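Local coordinates for Tat-secreted protein Rv2525c (Mycobacterium tuberculosis, PDB 4PMQ), which may act as a peptidoglycan hydrolase with glycosidase activity and displays esterase activity toward p-nitrophenyl esters in vitro, at residues G99-A107 with W129-V140; G27-R35 with G44-L55. All coordinates share one frame; numbering follows the deposited sequence.

Interaction 1: G99-A107 with W129-V140; sequences GPTSAPIYA and WESVIGHQRTGV
Tyr-106 and Gly-139 bring the two backbones within 3.8 Å, CA to CA, an approach made possible by the lack of a side chain on Gly-139, whose CA lies against Tyr-106 CD2 at 3.9 Å. Around this pair the main chains are joined by three bonds, Ile-105 N to Arg-137 O, Gly-139 N to Ile-105 O, and Ala-107 N to Gly-139 O (2.8 Å). On the sheet face carrying Ile-105 and Ala-107 lies Trp-129. Ala-107 CB sits over its five-membered ring in a CH-pi contact, 3.7 Å from the centroid. Ile-105 crosses the indole at about a right angle; its CG2, anti to the backbone N, reaches Trp-129 CZ3 at 3.7 Å. Tyr-125 fixes the indole further by accepting from NE1. These contacts seal a beta-alpha-beta crossover, in which helix 115-133 links parallel strands 105-108 and 138-142, as expected of a TIM-barrel-like domain. Toward the turn Pro-100 to Ala-103 apolar packing gives way to polar contact. Here the bridge is the guanidinium of Arg-137, bent at chi3 (72°), which grips Ala-103 O side-on through NE (2.8 Å) and NH2 (3.0 Å), with the oxygen lying in the guanidinium plane. Thr-101 spreads its backbone over one face of this group, and NH1 is hydrogen-bonded to a tartrate that also binds the carbonyls of Val-132 and Ile-133. On the looser solvent side, contact becomes indirect: a water donates to both Ser-102 O and Gln-136 O, the latter at 3.1 Å.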
loop_
_atom_site.group_PDB
_atom_site.type_symbol
_atom_site.label_atom_id
_atom_site.label_comp_id
_atom_site.label_asym_id
_atom_site.label_seq_id
_atom_site.Cartn_x
_atom_site.Cartn_y
_atom_site.Cartn_z
ATOM N N GLY A 99 8.076 7.086 10.041
ATOM C CA GLY A 99 7.535 5.733 10.084
ATOM C C GLY A 99 8.463 4.797 10.836
ATOM O O GLY A 99 9.679 4.833 10.617
ATOM N N PRO A 100 7.958 4.019 11.818
ATOM C CA PRO A 100 8.861 3.126 12.562
ATOM C C PRO A 100 9.254 1.851 11.791
ATOM O O PRO A 100 8.521 1.380 10.904
ATOM C CB PRO A 100 8.046 2.781 13.809
ATOM C CG PRO A 100 6.620 2.807 13.340
ATOM C CD PRO A 100 6.557 3.901 12.284
ATOM N N THR A 101 10.402 1.239 12.154
ATOM C CA THR A 101 10.804 -0.012 11.471
ATOM C C THR A 101 9.931 -1.195 11.924
ATOM O O THR A 101 9.934 -2.252 11.288
ATOM C CB THR A 101 12.320 -0.313 11.619
ATOM O OG1 THR A 101 12.593 -0.687 12.958
ATOM C CG2 THR A 101 13.201 0.854 11.218
ATOM N N SER A 102 9.105 -1.018 12.989
ATOM C CA SER A 102 8.173 -2.056 13.395
ATOM C C SER A 102 6.962 -2.085 12.465
ATOM O O SER A 102 6.133 -2.989 12.583
ATOM C CB SER A 102 7.724 -1.837 14.832
ATOM O OG SER A 102 7.420 -0.480 15.127
ATOM N N ALA A 103 6.833 -1.074 11.578
ATOM C CA ALA A 103 5.684 -1.025 10.686
ATOM C C ALA A 103 6.057 -1.571 9.288
ATOM O O ALA A 103 7.137 -1.246 8.788
ATOM C CB ALA A 103 5.163 0.411 10.567
ATOM N N PRO A 104 5.148 -2.336 8.628
ATOM C CA PRO A 104 5.456 -2.849 7.291
ATOM C C PRO A 104 5.279 -1.793 6.224
ATOM O O PRO A 104 4.779 -0.687 6.497
ATOM C CB PRO A 104 4.389 -3.957 7.097
ATOM C CG PRO A 104 3.196 -3.408 7.858
ATOM C CD PRO A 104 3.799 -2.759 9.076
ATOM N N ILE A 105 5.633 -2.159 4.980
ATOM C CA ILE A 105 5.342 -1.339 3.815
ATOM C C ILE A 105 4.655 -2.258 2.824
ATOM O O ILE A 105 5.155 -3.367 2.517
ATOM C CB ILE A 105 6.587 -0.658 3.206
ATOM C CG1 ILE A 105 7.312 0.259 4.218
ATOM C CG2 ILE A 105 6.239 0.095 1.888
ATOM C CD1 ILE A 105 8.781 0.643 3.739
ATOM N N TYR A 106 3.495 -1.834 2.368
ATOM C CA TYR A 106 2.754 -2.626 1.380
ATOM C C TYR A 106 3.261 -2.330 -0.032
ATOM O O TYR A 106 2.942 -1.263 -0.571
ATOM C CB TYR A 106 1.262 -2.309 1.458
ATOM C CG TYR A 106 0.561 -2.940 2.639
ATOM C CD1 TYR A 106 0.567 -2.328 3.893
ATOM C CD2 TYR A 106 -0.147 -4.132 2.498
ATOM C CE1 TYR A 106 -0.104 -2.900 4.981
ATOM C CE2 TYR A 106 -0.875 -4.677 3.564
ATOM C CZ TYR A 106 -0.830 -4.074 4.807
ATOM O OH TYR A 106 -1.577 -4.621 5.843
ATOM N N ALA A 107 4.069 -3.246 -0.603
ATOM C CA ALA A 107 4.568 -3.166 -1.990
ATOM C C ALA A 107 3.387 -3.402 -2.946
ATOM O O ALA A 107 2.615 -4.361 -2.751
ATOM C CB ALA A 107 5.663 -4.192 -2.207
ATOM N N TRP A 129 12.047 -7.269 -1.689
ATOM C CA TRP A 129 11.485 -6.475 -0.608
ATOM C C TRP A 129 11.812 -7.141 0.736
ATOM O O TRP A 129 12.258 -6.452 1.655
ATOM C CB TRP A 129 9.974 -6.297 -0.784
ATOM C CG TRP A 129 9.639 -5.098 -1.613
ATOM C CD1 TRP A 129 9.566 -5.024 -2.972
ATOM C CD2 TRP A 129 9.359 -3.777 -1.119
ATOM N NE1 TRP A 129 9.219 -3.743 -3.361
ATOM C CE2 TRP A 129 9.123 -2.949 -2.247
ATOM C CE3 TRP A 129 9.305 -3.208 0.163
ATOM C CZ2 TRP A 129 8.766 -1.598 -2.122
ATOM C CZ3 TRP A 129 8.959 -1.864 0.288
ATOM C CH2 TRP A 129 8.679 -1.081 -0.843
ATOM N N GLU A 130 11.630 -8.490 0.833
ATOM C CA GLU A 130 11.949 -9.202 2.086
ATOM C C GLU A 130 13.440 -9.098 2.445
ATOM O O GLU A 130 13.790 -9.054 3.629
ATOM C CB GLU A 130 11.581 -10.665 1.958
ATOM C CG GLU A 130 10.062 -10.843 1.800
ATOM C CD GLU A 130 9.669 -12.293 2.034
ATOM O OE1 GLU A 130 10.524 -13.175 1.807
ATOM O OE2 GLU A 130 8.522 -12.549 2.464
ATOM N N SER A 131 14.301 -9.070 1.435
ATOM C CA SER A 131 15.730 -8.986 1.670
ATOM C C SER A 131 16.145 -7.601 2.112
ATOM O O SER A 131 17.240 -7.464 2.651
ATOM C CB SER A 131 16.516 -9.376 0.425
ATOM O OG SER A 131 17.904 -9.447 0.757
ATOM N N VAL A 132 15.339 -6.576 1.832
ATOM C CA VAL A 132 15.733 -5.217 2.192
ATOM C C VAL A 132 15.143 -4.848 3.550
ATOM O O VAL A 132 15.914 -4.452 4.452
ATOM C CB VAL A 132 15.307 -4.209 1.098
ATOM C CG1 VAL A 132 15.518 -2.769 1.574
ATOM C CG2 VAL A 132 16.080 -4.470 -0.205
ATOM N N ILE A 133 13.795 -4.967 3.695
ATOM C CA ILE A 133 13.157 -4.570 4.960
ATOM C C ILE A 133 12.755 -5.762 5.862
ATOM O O ILE A 133 12.409 -5.535 7.027
ATOM C CB ILE A 133 11.943 -3.641 4.685
ATOM C CG1 ILE A 133 10.823 -4.372 3.900
ATOM C CG2 ILE A 133 12.390 -2.359 3.982
ATOM C CD1 ILE A 133 9.563 -3.441 3.714
ATOM N N GLY A 134 12.830 -6.999 5.351
ATOM C CA GLY A 134 12.490 -8.172 6.152
ATOM C C GLY A 134 11.129 -8.757 5.835
ATOM O O GLY A 134 10.202 -8.027 5.502
ATOM N N HIS A 135 11.004 -10.093 5.971
ATOM C CA HIS A 135 9.750 -10.804 5.777
ATOM C C HIS A 135 8.627 -10.157 6.609
ATOM O O HIS A 135 7.534 -9.908 6.078
ATOM C CB HIS A 135 9.932 -12.266 6.189
ATOM C CG HIS A 135 8.652 -13.046 6.191
ATOM N ND1 HIS A 135 8.052 -13.438 5.006
ATOM C CD2 HIS A 135 7.933 -13.530 7.232
ATOM C CE1 HIS A 135 6.961 -14.110 5.357
ATOM N NE2 HIS A 135 6.851 -14.201 6.687
ATOM N N GLN A 136 8.894 -9.903 7.905
ATOM C CA GLN A 136 7.861 -9.358 8.804
ATOM C C GLN A 136 7.350 -7.961 8.371
ATOM O O GLN A 136 6.225 -7.596 8.724
ATOM C CB GLN A 136 8.378 -9.313 10.243
ATOM C CG GLN A 136 8.268 -10.681 10.901
ATOM C CD GLN A 136 8.576 -10.648 12.387
ATOM O OE1 GLN A 136 8.082 -9.803 13.138
ATOM N NE2 GLN A 136 9.360 -11.599 12.854
ATOM N N ARG A 137 8.155 -7.210 7.600
ATOM C CA ARG A 137 7.777 -5.867 7.162
ATOM C C ARG A 137 7.232 -5.831 5.742
ATOM O O ARG A 137 6.850 -4.768 5.282
ATOM C CB ARG A 137 8.995 -4.919 7.214
ATOM C CG ARG A 137 9.500 -4.621 8.612
ATOM C CD ARG A 137 10.484 -3.443 8.532
ATOM N NE ARG A 137 9.769 -2.183 8.272
ATOM C CZ ARG A 137 10.349 -1.063 7.842
ATOM N NH1 ARG A 137 11.641 -1.049 7.541
ATOM N NH2 ARG A 137 9.629 0.039 7.668
ATOM N N THR A 138 7.208 -6.973 5.041
ATOM C CA THR A 138 6.801 -6.971 3.650
ATOM C C THR A 138 5.288 -7.129 3.548
ATOM O O THR A 138 4.748 -8.188 3.863
ATOM C CB THR A 138 7.589 -8.049 2.873
ATOM O OG1 THR A 138 8.982 -7.703 2.931
ATOM C CG2 THR A 138 7.183 -8.124 1.388
ATOM N N GLY A 139 4.643 -6.086 3.033
ATOM C CA GLY A 139 3.216 -6.113 2.753
ATOM C C GLY A 139 3.020 -6.248 1.257
ATOM O O GLY A 139 3.894 -5.878 0.456
ATOM N N VAL A 140 1.848 -6.758 0.859
ATOM C CA VAL A 140 1.551 -6.923 -0.556
ATOM C C VAL A 140 0.151 -6.403 -0.848
ATOM O O VAL A 140 -0.808 -6.919 -0.268
ATOM C CB VAL A 140 1.678 -8.420 -1.017
ATOM C CG1 VAL A 140 1.535 -8.539 -2.546
ATOM C CG2 VAL A 140 3.014 -9.032 -0.576
HETATM O O HOH W 1 6.319 -4.975 10.428
#

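Interaction 2: G27-R35 with G44-L55. With TLA (L(+)-tartaric acid), chain B.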
loop_
_atom_site.group_PDB
_atom_site.type_symbol
_atom_site.label_atom_id
_atom_site.label_comp_id
_atom_site.label_asym_id
_atom_site.label_seq_id
_atom_site.Cartn_x
_atom_site.Cartn_y
_atom_site.Cartn_z
ATOM N N GLY A 27 -8.164 6.422 9.616
ATOM C CA GLY A 27 -6.792 6.657 9.201
ATOM C C GLY A 27 -6.597 6.620 7.707
ATOM O O GLY A 27 -7.569 6.627 6.941
ATOM N N ALA A 28 -5.326 6.538 7.278
ATOM C CA ALA A 28 -5.049 6.550 5.849
ATOM C C ALA A 28 -3.886 5.624 5.516
ATOM O O ALA A 28 -3.008 5.422 6.361
ATOM C CB ALA A 28 -4.714 7.966 5.405
ATOM N N ILE A 29 -3.879 5.086 4.290
ATOM C CA ILE A 29 -2.780 4.269 3.741
ATOM C C ILE A 29 -2.092 5.225 2.807
ATOM O O ILE A 29 -2.729 5.698 1.858
ATOM C CB ILE A 29 -3.246 2.962 3.009
ATOM C CG1 ILE A 29 -4.139 2.078 3.911
ATOM C CG2 ILE A 29 -2.002 2.189 2.536
ATOM C CD1 ILE A 29 -4.952 1.074 3.190
ATOM N N ARG A 30 -0.828 5.544 3.083
ATOM C CA ARG A 30 -0.123 6.605 2.398
ATOM C C ARG A 30 1.163 6.147 1.713
ATOM O O ARG A 30 1.856 5.236 2.178
ATOM C CB ARG A 30 0.171 7.719 3.436
ATOM C CG ARG A 30 -1.121 8.340 4.030
ATOM C CD ARG A 30 -1.917 9.113 2.982
ATOM N NE ARG A 30 -1.156 10.304 2.633
ATOM C CZ ARG A 30 -0.531 10.508 1.477
ATOM N NH1 ARG A 30 -0.636 9.621 0.484
ATOM N NH2 ARG A 30 0.202 11.606 1.300
ATOM N N TYR A 31 1.494 6.826 0.593
ATOM C CA TYR A 31 2.611 6.453 -0.239
ATOM C C TYR A 31 3.957 6.847 0.304
ATOM O O TYR A 31 4.222 8.035 0.549
ATOM C CB TYR A 31 2.461 7.113 -1.615
ATOM C CG TYR A 31 1.294 6.571 -2.389
ATOM C CD1 TYR A 31 1.374 5.333 -3.028
ATOM C CD2 TYR A 31 0.096 7.277 -2.468
ATOM C CE1 TYR A 31 0.312 4.831 -3.765
ATOM C CE2 TYR A 31 -0.986 6.776 -3.198
ATOM C CZ TYR A 31 -0.864 5.554 -3.850
ATOM O OH TYR A 31 -1.904 5.036 -4.586
ATOM N N VAL A 32 4.850 5.858 0.346
ATOM C CA VAL A 32 6.254 6.099 0.672
ATOM C C VAL A 32 7.043 5.928 -0.652
ATOM O O VAL A 32 8.032 5.205 -0.731
ATOM C CB VAL A 32 6.770 5.224 1.844
ATOM C CG1 VAL A 32 6.110 5.657 3.157
ATOM C CG2 VAL A 32 6.552 3.718 1.594
ATOM N N SER A 33 6.570 6.630 -1.697
ATOM C CA SER A 33 7.122 6.576 -3.056
ATOM C C SER A 33 7.293 7.940 -3.678
ATOM O O SER A 33 6.595 8.890 -3.334
ATOM C CB SER A 33 6.180 5.796 -3.964
ATOM O OG SER A 33 5.919 4.515 -3.449
ATOM N N ASP A 34 8.205 8.023 -4.646
ATOM C CA ASP A 34 8.429 9.231 -5.426
ATOM C C ASP A 34 7.340 9.362 -6.475
ATOM O O ASP A 34 6.611 8.399 -6.750
ATOM C CB ASP A 34 9.801 9.163 -6.113
ATOM C CG ASP A 34 10.964 9.191 -5.130
ATOM O OD1 ASP A 34 11.056 10.156 -4.339
ATOM O OD2 ASP A 34 11.770 8.249 -5.149
ATOM N N ARG A 35 7.312 10.518 -7.139
ATOM C CA ARG A 35 6.403 10.756 -8.262
ATOM C C ARG A 35 7.133 10.388 -9.558
ATOM O O ARG A 35 8.177 10.983 -9.877
ATOM C CB ARG A 35 5.984 12.241 -8.276
ATOM C CG ARG A 35 5.300 12.696 -6.983
ATOM C CD ARG A 35 4.967 14.183 -6.926
ATOM N NE ARG A 35 6.142 15.052 -7.039
ATOM C CZ ARG A 35 6.909 15.416 -6.011
ATOM N NH1 ARG A 35 6.662 14.951 -4.787
ATOM N NH2 ARG A 35 7.937 16.233 -6.202
ATOM N N GLY A 44 0.141 13.714 -3.387
ATOM C CA GLY A 44 0.046 12.788 -2.260
ATOM C C GLY A 44 1.234 11.848 -2.157
ATOM O O GLY A 44 1.249 10.972 -1.288
ATOM N N LYS A 45 2.238 12.000 -3.041
ATOM C CA LYS A 45 3.431 11.136 -2.999
ATOM C C LYS A 45 4.709 11.959 -2.820
ATOM O O LYS A 45 4.964 12.821 -3.639
ATOM C CB LYS A 45 3.572 10.348 -4.318
ATOM C CG LYS A 45 2.453 9.392 -4.679
ATOM C CD LYS A 45 2.916 8.493 -5.846
ATOM C CE LYS A 45 1.856 7.505 -6.237
ATOM N NZ LYS A 45 2.359 6.634 -7.342
ATOM N N PRO A 46 5.579 11.678 -1.852
ATOM C CA PRO A 46 5.425 10.748 -0.733
ATOM C C PRO A 46 4.825 11.459 0.472
ATOM O O PRO A 46 4.837 12.700 0.522
ATOM C CB PRO A 46 6.882 10.360 -0.429
ATOM C CG PRO A 46 7.708 11.565 -0.820
ATOM C CD PRO A 46 6.844 12.440 -1.737
ATOM N N ILE A 47 4.338 10.702 1.447
ATOM C CA ILE A 47 3.893 11.289 2.707
ATOM C C ILE A 47 5.097 11.988 3.346
ATOM O O ILE A 47 6.188 11.408 3.347
ATOM C CB ILE A 47 3.271 10.226 3.654
ATOM C CG1 ILE A 47 2.898 10.855 5.018
ATOM C CG2 ILE A 47 4.168 8.970 3.809
ATOM C CD1 ILE A 47 2.042 9.950 6.022
ATOM N N GLN A 48 4.903 13.225 3.871
ATOM C CA GLN A 48 5.969 13.956 4.547
ATOM C C GLN A 48 5.788 13.853 6.067
ATOM O O GLN A 48 4.664 13.616 6.561
ATOM C CB GLN A 48 5.987 15.443 4.111
ATOM C CG GLN A 48 6.078 15.694 2.597
ATOM C CD GLN A 48 7.411 15.292 2.001
ATOM O OE1 GLN A 48 8.483 15.473 2.597
ATOM N NE2 GLN A 48 7.383 14.794 0.777
ATOM N N LEU A 49 6.882 14.110 6.823
ATOM C CA LEU A 49 6.805 14.060 8.281
ATOM C C LEU A 49 5.642 14.917 8.863
ATOM O O LEU A 49 4.921 14.441 9.754
ATOM C CB LEU A 49 8.137 14.514 8.874
ATOM C CG LEU A 49 8.230 14.523 10.420
ATOM C CD1 LEU A 49 8.137 13.118 10.991
ATOM C CD2 LEU A 49 9.545 15.177 10.875
ATOM N N SER A 50 5.453 16.136 8.334
ATOM C CA SER A 50 4.419 17.072 8.847
ATOM C C SER A 50 3.007 16.476 8.693
ATOM O O SER A 50 2.178 16.629 9.595
ATOM C CB SER A 50 4.493 18.414 8.133
ATOM O OG SER A 50 4.310 18.275 6.732
ATOM N N GLU A 51 2.762 15.753 7.583
ATOM C CA GLU A 51 1.450 15.117 7.379
ATOM C C GLU A 51 1.272 13.952 8.363
ATOM O O GLU A 51 0.213 13.820 8.975
ATOM C CB GLU A 51 1.310 14.602 5.938
ATOM C CG GLU A 51 -0.022 13.899 5.732
ATOM C CD GLU A 51 -0.142 13.080 4.463
ATOM O OE1 GLU A 51 0.727 13.182 3.564
ATOM O OE2 GLU A 51 -1.146 12.348 4.360
ATOM N N ALA A 52 2.321 13.115 8.543
ATOM C CA ALA A 52 2.274 12.004 9.512
ATOM C C ALA A 52 1.977 12.541 10.927
ATOM O O ALA A 52 1.160 11.973 11.663
ATOM C CB ALA A 52 3.606 11.269 9.515
ATOM N N ARG A 53 2.586 13.682 11.272
ATOM C CA ARG A 53 2.371 14.282 12.595
ATOM C C ARG A 53 0.919 14.799 12.740
ATOM O O ARG A 53 0.302 14.639 13.803
ATOM C CB ARG A 53 3.395 15.389 12.832
ATOM C CG ARG A 53 4.771 14.802 13.140
ATOM C CD ARG A 53 5.745 15.841 13.690
ATOM N NE ARG A 53 5.244 16.462 14.921
ATOM C CZ ARG A 53 5.400 15.955 16.142
ATOM N NH1 ARG A 53 6.065 14.819 16.319
ATOM N NH2 ARG A 53 4.910 16.590 17.196
ATOM N N ASP A 54 0.347 15.276 11.634
ATOM C CA ASP A 54 -1.038 15.773 11.596
ATOM C C ASP A 54 -2.004 14.606 11.783
ATOM O O ASP A 54 -2.927 14.691 12.614
ATOM C CB ASP A 54 -1.313 16.497 10.268
ATOM C CG ASP A 54 -2.718 17.082 10.162
ATOM O OD1 ASP A 54 -3.281 17.475 11.203
ATOM O OD2 ASP A 54 -3.248 17.145 9.040
ATOM N N LEU A 55 -1.776 13.505 11.035
ATOM C CA LEU A 55 -2.631 12.311 11.160
ATOM C C LEU A 55 -2.583 11.737 12.588
ATOM O O LEU A 55 -3.633 11.583 13.221
ATOM C CB LEU A 55 -2.214 11.222 10.151
ATOM C CG LEU A 55 -2.432 11.574 8.688
ATOM C CD1 LEU A 55 -1.725 10.602 7.756
ATOM C CD2 LEU A 55 -3.901 11.571 8.370
HETATM O O1 TLA B . -4.474 5.395 -6.990
HETATM O O11 TLA B . -4.137 7.309 -8.129
HETATM C C1 TLA B . -3.894 6.038 -7.857
HETATM C C2 TLA B . -2.790 5.430 -8.717
HETATM O O2 TLA B . -2.600 4.056 -8.422
HETATM C C3 TLA B . -1.477 6.190 -8.493
HETATM O O3 TLA B . -0.983 5.974 -7.189
HETATM C C4 TLA B . -0.432 5.795 -9.530
HETATM O O4 TLA B . 0.700 5.469 -9.213
HETATM O O41 TLA B . -0.844 5.943 -10.761
HETATM O O HOH W 2 4.770 7.594 -8.797
#
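Arg-30 on strand 27-31 and Glu-51 on helix 49-57 form the charged link in the first half of a beta-alpha-beta unit that runs on into strand 61-66. Their salt bridge is side-on and nearly coplanar: NE meets Glu-51 OE2 at 2.7 Å in an almost straight bond (173°), while NH2 uses the syn lone pair of OE1. Bends at chi2 and chi3 (-67° and -69°) fold the arginine back to this position. Further hydrogen bonds hold the loop before the helix. The end of the same guanidinium clasps Gly-44 O with NH1 and NH2, so two of its edges are engaged and its rotation is fixed. Ile-47 N binds Tyr-31 O (2.8 Å), and Arg-35 NH1 binds Lys-45 O (3.0 Å). Apolar packing is led by Ile-47, whose CB lies over one face of the Arg-30 guanidinium and whose CG2 meets Val-32 CG1 at 3.9 Å. Lys-45 runs extended across the Tyr-31 ring, CE making a CH-pi contact 3.8 Å from the centroid and NZ a cation-pi contact at 4.8 Å. Both residues bind a tartrate: its O3 donates to Tyr-31 OH, and Lys-45 NZ, also bonded to Gln-67 O, reaches its O4 at 2.8 Å.

In the fold
Interactions 1 and 2 show how two beta-alpha-beta units, separated by the one through helix 79-96, contribute to one barrel-like sheet. Strands 27-31 and 105-108 flank strand 61-66, and the contact centres lie about 16 Å apart. They nevertheless touch directly, Ile-105 CG2 packing on Val-32 CG2 at 3.6 Å. Each binds its own tartrate, probably from the crystallisation liquor, with Lys-45 NZ and Arg-137 NH1 19.1 Å apart. The tartrate of interaction 2 sits beyond the C-terminal end of strand 27-31, and Arg-36 also binds it; TIM-barrel enzymes carry their active sites on that side, so it may mark a substrate pocket. The tartrate of interaction 1 lies instead by the connection entering strand 138-142.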